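Local coordinates for pyridine nucleotide-disulfide oxidoreductase-like protein (PDB 5MQ6) that inserts one oxygen atom beside the carbonyl of bulky, often polycyclic ketones, using FAD and NADPH, to give esters or lactones in a Baeyer-Villiger oxidation, at residues N228-P232 and H246-W250; I234-F240 and V452-S458; L56-W61 and R249-D253. All coordinates share one frame; numbering follows the deposited sequence.

Contact 1: N228-P232 and H246-W250; sequences NPQVP and HTARW. With NDP (NADPH dihydro-nicotinamide-adenine-dinucleotide phosphate), chain C.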
# COMPACT_ATOMS: atom_id res chain seq x y z
N ASN A 228 -1.04 -6.64 6.47
CA ASN A 228 -1.39 -7.27 7.74
C ASN A 228 -2.73 -6.74 8.14
O ASN A 228 -2.78 -5.62 8.71
CB ASN A 228 -0.34 -6.87 8.75
CG ASN A 228 0.97 -7.60 8.48
OD1 ASN A 228 1.84 -7.16 7.65
ND2 ASN A 228 1.09 -8.75 9.12
N PRO A 229 -3.80 -7.48 7.83
CA PRO A 229 -5.16 -6.99 8.14
C PRO A 229 -5.26 -6.67 9.62
O PRO A 229 -4.83 -7.50 10.42
CB PRO A 229 -6.06 -8.17 7.80
CG PRO A 229 -5.27 -9.03 6.91
CD PRO A 229 -3.84 -8.84 7.30
N GLN A 230 -5.83 -5.50 9.97
CA GLN A 230 -6.09 -5.17 11.37
C GLN A 230 -7.56 -5.14 11.65
O GLN A 230 -8.40 -5.14 10.74
CB GLN A 230 -5.50 -3.80 11.74
CG GLN A 230 -5.99 -2.64 10.83
CD GLN A 230 -5.47 -1.29 11.27
OE1 GLN A 230 -4.36 -1.15 11.83
NE2 GLN A 230 -6.26 -0.26 10.99
N VAL A 231 -7.84 -5.13 12.94
CA VAL A 231 -9.19 -4.89 13.49
C VAL A 231 -9.08 -3.95 14.66
O VAL A 231 -8.05 -3.90 15.37
CB VAL A 231 -9.91 -6.17 13.95
CG1 VAL A 231 -10.07 -7.07 12.75
CG2 VAL A 231 -9.15 -6.86 15.07
N PRO A 232 -10.15 -3.18 14.85
CA PRO A 232 -10.17 -2.28 16.00
C PRO A 232 -10.38 -3.08 17.27
O PRO A 232 -10.98 -4.15 17.21
CB PRO A 232 -11.38 -1.40 15.72
CG PRO A 232 -12.23 -2.19 14.76
CD PRO A 232 -11.44 -3.25 14.13
N HIS A 246 -12.60 -10.83 7.51
CA HIS A 246 -12.01 -9.56 7.07
C HIS A 246 -12.08 -9.56 5.55
O HIS A 246 -12.06 -10.59 4.91
CB HIS A 246 -10.60 -9.38 7.68
CG HIS A 246 -10.03 -7.98 7.58
ND1 HIS A 246 -9.61 -7.44 6.40
CD2 HIS A 246 -9.67 -7.09 8.54
CE1 HIS A 246 -9.12 -6.23 6.60
NE2 HIS A 246 -9.12 -6.00 7.90
N THR A 247 -12.27 -8.40 4.95
CA THR A 247 -12.35 -8.31 3.50
C THR A 247 -11.12 -8.84 2.79
O THR A 247 -11.15 -9.31 1.62
CB THR A 247 -12.56 -6.81 3.11
OG1 THR A 247 -11.54 -5.96 3.70
CG2 THR A 247 -13.89 -6.31 3.67
N ALA A 248 -9.98 -8.68 3.46
CA ALA A 248 -8.68 -9.15 2.92
C ALA A 248 -8.54 -10.69 3.03
O ALA A 248 -7.66 -11.30 2.43
CB ALA A 248 -7.55 -8.44 3.63
N ARG A 249 -9.44 -11.33 3.80
CA ARG A 249 -9.53 -12.81 3.78
C ARG A 249 -11.02 -13.26 3.60
O ARG A 249 -11.63 -13.88 4.53
CB ARG A 249 -8.89 -13.37 5.05
CG ARG A 249 -7.51 -12.81 5.39
CD ARG A 249 -6.37 -13.47 4.56
NE ARG A 249 -5.02 -12.97 4.98
CZ ARG A 249 -4.42 -11.86 4.56
NH1 ARG A 249 -5.01 -11.06 3.72
NH2 ARG A 249 -3.19 -11.53 5.00
N TRP A 250 -11.57 -12.96 2.40
CA TRP A 250 -13.01 -13.13 2.18
C TRP A 250 -13.48 -14.59 2.29
O TRP A 250 -12.91 -15.48 1.69
CB TRP A 250 -13.39 -12.67 0.84
CG TRP A 250 -14.90 -12.50 0.65
CD1 TRP A 250 -15.74 -13.38 0.05
CD2 TRP A 250 -15.71 -11.37 1.02
NE1 TRP A 250 -17.00 -12.88 0.02
CE2 TRP A 250 -17.02 -11.66 0.63
CE3 TRP A 250 -15.42 -10.14 1.66
CZ2 TRP A 250 -18.08 -10.76 0.83
CZ3 TRP A 250 -16.43 -9.23 1.84
CH2 TRP A 250 -17.77 -9.54 1.44
PA NDP C . -8.93 1.58 5.47
O1A NDP C . -7.88 1.52 6.64
O2A NDP C . -8.84 2.57 4.34
O5B NDP C . -10.38 1.62 6.17
C5B NDP C . -10.67 1.00 7.40
C4B NDP C . -12.03 1.55 7.77
O4B NDP C . -12.45 1.01 9.05
C3B NDP C . -12.00 3.08 7.88
O3B NDP C . -13.11 3.62 7.15
C2B NDP C . -12.06 3.26 9.38
O2B NDP C . -12.58 4.55 9.81
C1B NDP C . -12.91 2.09 9.82
N9A NDP C . -12.76 1.84 11.25
C8A NDP C . -11.61 1.66 11.97
N7A NDP C . -11.87 1.49 13.28
C5A NDP C . -13.23 1.59 13.36
C6A NDP C . -14.18 1.54 14.46
N6A NDP C . -13.71 1.35 15.68
N1A NDP C . -15.49 1.68 14.16
C2A NDP C . -15.97 1.88 12.89
N3A NDP C . -15.17 1.96 11.82
C4A NDP C . -13.81 1.82 12.03
O3 NDP C . -9.00 0.17 4.74
PN NDP C . -9.53 -0.26 3.24
O1N NDP C . -9.36 -1.81 3.20
O2N NDP C . -10.91 0.29 2.96
O5D NDP C . -8.49 0.44 2.22
C5D NDP C . -7.05 0.23 2.44
C4D NDP C . -6.24 0.64 1.23
O4D NDP C . -6.45 -0.28 0.13
C3D NDP C . -6.79 1.94 0.64
O3D NDP C . -6.62 3.16 1.46
C2D NDP C . -6.27 1.88 -0.81
O2D NDP C . -4.84 2.23 -0.87
C1D NDP C . -6.59 0.43 -1.16
P2B NDP C . -11.55 5.78 10.06
O1X NDP C . -10.40 5.16 10.87
O2X NDP C . -12.24 6.81 10.92
O3X NDP C . -11.24 6.38 8.68

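Contact 2: I234-F240 and V452-S458; sequences IPGLETF and VDAANPS. With NDP (NADPH dihydro-nicotinamide-adenine-dinucleotide phosphate), chain C.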
# COMPACT_ATOMS: atom_id res chain seq x y z
N ILE A 234 -12.50 -3.53 19.53
CA ILE A 234 -13.89 -3.27 19.94
C ILE A 234 -14.22 -4.22 21.10
O ILE A 234 -14.34 -5.42 20.88
CB ILE A 234 -14.88 -3.51 18.80
CG1 ILE A 234 -14.68 -2.47 17.65
CG2 ILE A 234 -16.35 -3.50 19.32
CD1 ILE A 234 -15.47 -2.81 16.38
N PRO A 235 -14.46 -3.68 22.32
CA PRO A 235 -14.76 -4.56 23.48
C PRO A 235 -15.79 -5.63 23.17
O PRO A 235 -16.86 -5.32 22.63
CB PRO A 235 -15.32 -3.57 24.50
CG PRO A 235 -14.50 -2.39 24.24
CD PRO A 235 -14.48 -2.28 22.74
N GLY A 236 -15.44 -6.88 23.45
CA GLY A 236 -16.37 -7.98 23.30
C GLY A 236 -16.55 -8.46 21.90
O GLY A 236 -17.49 -9.22 21.63
N LEU A 237 -15.68 -8.04 20.98
CA LEU A 237 -15.81 -8.47 19.56
C LEU A 237 -15.62 -9.99 19.39
O LEU A 237 -16.28 -10.66 18.59
CB LEU A 237 -14.84 -7.68 18.66
CG LEU A 237 -15.01 -7.83 17.13
CD1 LEU A 237 -16.41 -7.44 16.61
CD2 LEU A 237 -13.91 -7.05 16.39
N GLU A 238 -14.68 -10.52 20.16
CA GLU A 238 -14.43 -11.95 20.25
C GLU A 238 -15.72 -12.77 20.41
O GLU A 238 -15.81 -13.86 19.86
CB GLU A 238 -13.51 -12.19 21.42
CG GLU A 238 -14.00 -11.56 22.72
CD GLU A 238 -12.95 -10.72 23.43
OE1 GLU A 238 -11.82 -11.23 23.57
OE2 GLU A 238 -13.25 -9.56 23.85
N THR A 239 -16.71 -12.20 21.10
CA THR A 239 -17.96 -12.87 21.54
C THR A 239 -19.09 -12.91 20.51
O THR A 239 -20.02 -13.74 20.64
CB THR A 239 -18.59 -12.19 22.79
OG1 THR A 239 -19.33 -11.03 22.39
CG2 THR A 239 -17.56 -11.77 23.80
N PHE A 240 -19.08 -12.01 19.53
CA PHE A 240 -20.08 -12.07 18.45
C PHE A 240 -20.17 -13.51 17.93
O PHE A 240 -19.17 -14.10 17.58
CB PHE A 240 -19.75 -11.12 17.29
CG PHE A 240 -20.70 -11.23 16.15
CD1 PHE A 240 -21.99 -10.69 16.26
CD2 PHE A 240 -20.36 -11.91 14.97
CE1 PHE A 240 -22.91 -10.82 15.21
CE2 PHE A 240 -21.28 -12.03 13.90
CZ PHE A 240 -22.56 -11.48 14.03
N VAL A 452 -17.38 2.10 16.54
CA VAL A 452 -18.27 1.17 17.20
C VAL A 452 -17.91 0.97 18.70
O VAL A 452 -16.75 0.85 19.07
CB VAL A 452 -18.33 -0.16 16.45
CG1 VAL A 452 -19.19 -1.19 17.19
CG2 VAL A 452 -18.89 0.06 15.08
N ASP A 453 -18.92 0.96 19.56
CA ASP A 453 -18.73 1.02 21.00
C ASP A 453 -18.28 -0.29 21.61
O ASP A 453 -17.37 -0.35 22.45
CB ASP A 453 -20.05 1.45 21.65
CG ASP A 453 -20.27 2.97 21.60
OD1 ASP A 453 -19.24 3.71 21.59
OD2 ASP A 453 -21.48 3.40 21.62
N ALA A 454 -18.97 -1.34 21.20
CA ALA A 454 -18.79 -2.63 21.79
C ALA A 454 -19.45 -3.62 20.88
O ALA A 454 -20.17 -3.23 19.93
CB ALA A 454 -19.44 -2.65 23.19
N ALA A 455 -19.20 -4.89 21.13
CA ALA A 455 -19.96 -5.96 20.51
C ALA A 455 -20.47 -6.89 21.54
O ALA A 455 -20.00 -6.89 22.68
CB ALA A 455 -19.10 -6.75 19.54
N ASN A 456 -21.41 -7.71 21.12
CA ASN A 456 -21.90 -8.79 21.93
C ASN A 456 -22.36 -9.94 21.04
O ASN A 456 -22.31 -9.85 19.81
CB ASN A 456 -22.95 -8.32 22.94
CG ASN A 456 -24.14 -7.64 22.33
OD1 ASN A 456 -24.81 -8.15 21.43
ND2 ASN A 456 -24.47 -6.50 22.88
N PRO A 457 -22.81 -11.02 21.64
CA PRO A 457 -23.14 -12.20 20.87
C PRO A 457 -24.03 -12.05 19.69
O PRO A 457 -23.83 -12.77 18.75
CB PRO A 457 -23.77 -13.10 21.91
CG PRO A 457 -22.91 -12.84 23.08
CD PRO A 457 -22.59 -11.38 23.04
N SER A 458 -25.00 -11.16 19.74
CA SER A 458 -25.91 -11.01 18.61
C SER A 458 -25.53 -9.84 17.70
O SER A 458 -25.99 -9.78 16.57
CB SER A 458 -27.37 -10.89 19.09
OG SER A 458 -27.69 -9.62 19.65
PA NDP C . -8.93 1.58 5.47
O1A NDP C . -7.88 1.52 6.64
O2A NDP C . -8.84 2.57 4.34
O5B NDP C . -10.38 1.62 6.17
C5B NDP C . -10.67 1.00 7.40
C4B NDP C . -12.03 1.55 7.77
O4B NDP C . -12.45 1.01 9.05
C3B NDP C . -12.00 3.08 7.88
O3B NDP C . -13.11 3.62 7.15
C2B NDP C . -12.06 3.26 9.38
O2B NDP C . -12.58 4.55 9.81
C1B NDP C . -12.91 2.09 9.82
N9A NDP C . -12.76 1.84 11.25
C8A NDP C . -11.61 1.66 11.97
N7A NDP C . -11.87 1.49 13.28
C5A NDP C . -13.23 1.59 13.36
C6A NDP C . -14.18 1.54 14.46
N6A NDP C . -13.71 1.35 15.68
N1A NDP C . -15.49 1.68 14.16
C2A NDP C . -15.97 1.88 12.89
N3A NDP C . -15.17 1.96 11.82
C4A NDP C . -13.81 1.82 12.03
O3 NDP C . -9.00 0.17 4.74
PN NDP C . -9.53 -0.26 3.24
O1N NDP C . -9.36 -1.81 3.20
O2N NDP C . -10.91 0.29 2.96
O5D NDP C . -8.49 0.44 2.22
C5D NDP C . -7.05 0.23 2.44
C4D NDP C . -6.24 0.64 1.23
O4D NDP C . -6.45 -0.28 0.13
C3D NDP C . -6.79 1.94 0.64
O3D NDP C . -6.62 3.16 1.46
C2D NDP C . -6.27 1.88 -0.81
O2D NDP C . -4.84 2.23 -0.87
C1D NDP C . -6.59 0.43 -1.16
P2B NDP C . -11.55 5.78 10.06
O1X NDP C . -10.40 5.16 10.87
O2X NDP C . -12.24 6.81 10.92
O3X NDP C . -11.24 6.38 8.68

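Contact 3: L56-W61 and R249-D253; sequences LAEDPW and RWNYD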
# COMPACT_ATOMS: atom_id res chain seq x y z
N LEU A 56 -8.76 -16.03 11.23
CA LEU A 56 -9.32 -15.19 10.16
C LEU A 56 -8.25 -14.61 9.27
O LEU A 56 -8.51 -14.20 8.19
CB LEU A 56 -10.16 -14.04 10.75
CG LEU A 56 -11.40 -14.47 11.58
CD1 LEU A 56 -12.03 -13.29 12.34
CD2 LEU A 56 -12.42 -15.25 10.73
N ALA A 57 -7.03 -14.57 9.75
CA ALA A 57 -5.94 -14.11 8.98
C ALA A 57 -5.38 -15.15 7.98
O ALA A 57 -4.52 -14.81 7.17
CB ALA A 57 -4.88 -13.54 9.93
N GLU A 58 -5.86 -16.39 8.01
CA GLU A 58 -5.26 -17.43 7.20
C GLU A 58 -5.66 -17.28 5.78
O GLU A 58 -6.67 -16.68 5.47
CB GLU A 58 -5.61 -18.86 7.70
CG GLU A 58 -5.03 -19.19 9.10
CD GLU A 58 -3.48 -19.22 9.17
OE1 GLU A 58 -2.81 -19.92 8.33
OE2 GLU A 58 -2.90 -18.57 10.10
N ASP A 59 -4.89 -17.92 4.91
CA ASP A 59 -5.03 -17.84 3.45
C ASP A 59 -6.17 -18.73 3.03
O ASP A 59 -6.03 -19.91 3.14
CB ASP A 59 -3.76 -18.35 2.83
CG ASP A 59 -3.74 -18.25 1.32
OD1 ASP A 59 -4.80 -18.13 0.66
OD2 ASP A 59 -2.60 -18.28 0.77
N PRO A 60 -7.28 -18.15 2.51
CA PRO A 60 -8.37 -18.99 2.06
C PRO A 60 -8.18 -19.66 0.77
O PRO A 60 -9.04 -20.44 0.40
CB PRO A 60 -9.52 -17.98 1.80
CG PRO A 60 -9.07 -16.66 2.26
CD PRO A 60 -7.58 -16.72 2.34
N TRP A 61 -7.21 -19.22 -0.02
CA TRP A 61 -7.19 -19.61 -1.39
C TRP A 61 -6.17 -20.70 -1.68
O TRP A 61 -6.16 -21.27 -2.77
CB TRP A 61 -6.80 -18.40 -2.22
CG TRP A 61 -7.41 -17.16 -1.76
CD1 TRP A 61 -6.77 -16.03 -1.26
CD2 TRP A 61 -8.81 -16.89 -1.70
NE1 TRP A 61 -7.71 -15.08 -0.92
CE2 TRP A 61 -8.96 -15.58 -1.18
CE3 TRP A 61 -9.96 -17.62 -2.07
CZ2 TRP A 61 -10.22 -14.99 -0.96
CZ3 TRP A 61 -11.21 -17.01 -1.87
CH2 TRP A 61 -11.33 -15.72 -1.32
N ARG A 249 -9.44 -11.33 3.80
CA ARG A 249 -9.53 -12.81 3.78
C ARG A 249 -11.02 -13.26 3.60
O ARG A 249 -11.63 -13.88 4.53
CB ARG A 249 -8.89 -13.37 5.05
CG ARG A 249 -7.51 -12.81 5.39
CD ARG A 249 -6.37 -13.47 4.56
NE ARG A 249 -5.02 -12.97 4.98
CZ ARG A 249 -4.42 -11.86 4.56
NH1 ARG A 249 -5.01 -11.06 3.72
NH2 ARG A 249 -3.19 -11.53 5.00
N TRP A 250 -11.57 -12.96 2.40
CA TRP A 250 -13.01 -13.13 2.18
C TRP A 250 -13.48 -14.59 2.29
O TRP A 250 -12.91 -15.48 1.69
CB TRP A 250 -13.39 -12.67 0.84
CG TRP A 250 -14.90 -12.50 0.65
CD1 TRP A 250 -15.74 -13.38 0.05
CD2 TRP A 250 -15.71 -11.37 1.02
NE1 TRP A 250 -17.00 -12.88 0.02
CE2 TRP A 250 -17.02 -11.66 0.63
CE3 TRP A 250 -15.42 -10.14 1.66
CZ2 TRP A 250 -18.08 -10.76 0.83
CZ3 TRP A 250 -16.43 -9.23 1.84
CH2 TRP A 250 -17.77 -9.54 1.44
N ASN A 251 -14.61 -14.78 2.96
CA ASN A 251 -15.20 -16.13 3.19
C ASN A 251 -16.42 -16.36 2.31
O ASN A 251 -17.58 -16.07 2.69
CB ASN A 251 -15.55 -16.31 4.64
CG ASN A 251 -15.86 -17.75 4.97
OD1 ASN A 251 -16.22 -18.57 4.10
ND2 ASN A 251 -15.71 -18.08 6.23
N TYR A 252 -16.13 -16.93 1.15
CA TYR A 252 -17.11 -17.28 0.19
C TYR A 252 -18.03 -18.43 0.58
O TYR A 252 -19.10 -18.63 -0.07
CB TYR A 252 -16.47 -17.51 -1.16
CG TYR A 252 -16.16 -16.20 -1.93
CD1 TYR A 252 -17.19 -15.38 -2.38
CD2 TYR A 252 -14.86 -15.80 -2.18
CE1 TYR A 252 -16.94 -14.22 -3.07
CE2 TYR A 252 -14.58 -14.63 -2.89
CZ TYR A 252 -15.64 -13.84 -3.31
OH TYR A 252 -15.43 -12.71 -3.98
N ASP A 253 -17.66 -19.17 1.63
CA ASP A 253 -18.49 -20.28 2.10
C ASP A 253 -19.64 -19.65 2.84
O ASP A 253 -20.73 -20.12 2.73
CB ASP A 253 -17.75 -21.30 3.01
CG ASP A 253 -16.73 -22.19 2.22
OD1 ASP A 253 -16.85 -22.49 0.99
OD2 ASP A 253 -15.75 -22.61 2.87
O HOH W 1 -11.27 -13.24 7.39

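Contact 1: N228-P232 and H246-W250
Pro229 lays its ring against both His246 and Arg249, and the imidazole is the histidine of the FxGxxxHxxxW fingerprint of Baeyer-Villiger monooxygenases, which runs here from Phe240 to Trp250. Pro229 CB stands 3.7 Å from the centroid of the His246 ring, almost on its normal, which makes this a CH-pi contact over the middle of one face. The rest of the proline serves another flat group: CG lies over a face of the Arg249 guanidinium, whose NE is bonded to Ala57 O, and CD comes within 3.6 Å of Arg249 NH2. One residue on, at the start of strand 230-232, Gln230 O meets the imidazole edge, 3.1 Å from His246 NE2; an N-H...O angle of 120° makes this bond weak. Each atom has another partner, Thr476 OG1 for the oxygen and, again weakly, Gly477 O for NE2. Val231 adds its CG1 near the ring plane, 4.2 Å from His246 CD2. Pro232 belongs to the NADPH pocket instead, its CB 3.6 Å from N6A of the adenine. Chi1 of -166° sets His246 CG anti to the backbone N and carries the ring to Pro229, while His246 ND1 accepts a hydrogen bond in the ring plane from Ala248 N at 3.2 Å.

Contact 2: I234-F240 and V452-S458
Pro235 and Ala455 are joined by the one backbone hydrogen bond of this contact, Ala455 N to Pro235 O at 2.8 Å, which meets the carbonyl nearly end-on. It docks the type II turn Ile234-Leu237 on strand 454-456, an outer strand of a small three-stranded antiparallel sheet that carries a classic beta bulge at Asp453 and Ala454, opposite Val461. The buried side is closely packed. Ala455 CB points into the turn, 3.7 Å from Leu237 CA, with Leu237 CD1 also against it. Gly236 has a positive phi of 79°, and a CB there would fall 2.6 Å from Ala455 O, so both backbone shape and proximity suit a residue without a side chain. Ile234 divides its branches: CG2, anti to the backbone N, presses on the peptide between Ala454 and Ala455 (3.5 Å to Ala454 C), while CD1 reaches Val452 CB at 3.9 Å. Phe240, buried as well, turns its ring inward to Leu472 of strand 471-474, leaving CE1 edge-on to Ser458 O.

The solvent side is formed by Pro235, Thr239, Pro457 and Ser458. Here Pro457 brings CD to within 3.3 Å of Thr239 OG1. That hydroxyl donates to Gly236 O in the carbonyl plane, and since Thr239 N bonds to the same oxygen, two donors grip it.

Val452 N donates to N1A of the NADPH adenine at 3.1 Å with an N-H...N angle of 162°, and Val452 CG2 lies close to the same ring. N1A thus acts as acceptor toward a backbone N-H, a bond that does not call on any polar group in the valine side chain.

Contact 3: L56-W61 and R249-D253
Beside the FAD site, where Arg249 packs on the FAD-binding Trp124, the end of the Baeyer-Villiger fingerprint meets the loop 56-61 through Arg249 and Trp250, with Tyr252 joining just beyond it. Arg249 NE donates to Ala57 O at 2.9 Å; the oxygen lies close to the guanidinium plane, but the donor stands 51° out of the carbonyl plane. A bend at chi2 (-80°) takes the chain round to this acceptor, its CD passing 3.3 Å from Glu58 O. A leucine here would probably leave Ala57 O without this donor and Pro229 without the flat group its CG packs on. A water donates to both Leu56 O and Arg249 O, 3.0 Å from each, and so bridges the two backbones.

The fingerprint is followed by helix 252-255, whose N-cap is Asn251, with OD1 accepting from Asp253 N. The first helical residue, Tyr252, meets Trp61 edge to edge, Tyr252 CD2 lying 3.6 Å from Trp61 CH2. That CH2 also approaches Trp250 O at 3.4 Å. An Asx turn holds the Trp61 backbone, its N bonded to Asp59 OD1, and the indole is held by NE1, which donates to Trp124 O; Pro60 CB covers the middle of one indole face.

Contacts 1 and 3 share Arg249 and Trp250, and their centres are 10 Å apart; contact 2 lies about 16 Å from contact 1 and 21 Å from contact 3, centre to centre. Along the chain the order is 56-61, 228-232, 234-240, 246-250 with 249-253, then 452-458, so contact 2 crosses both others. Contacts 1 and 2 touch where Pro232 O approaches Leu237 CD2. His246 ends strand 244-246, an outer strand of the five-stranded parallel sheet. The fingerprint runs from contact 2 through contact 1 to contact 3, where Arg249 packs on the FAD-binding Trp124; the NADPH adenine is reached by Pro232 and Val452, which lie outside it.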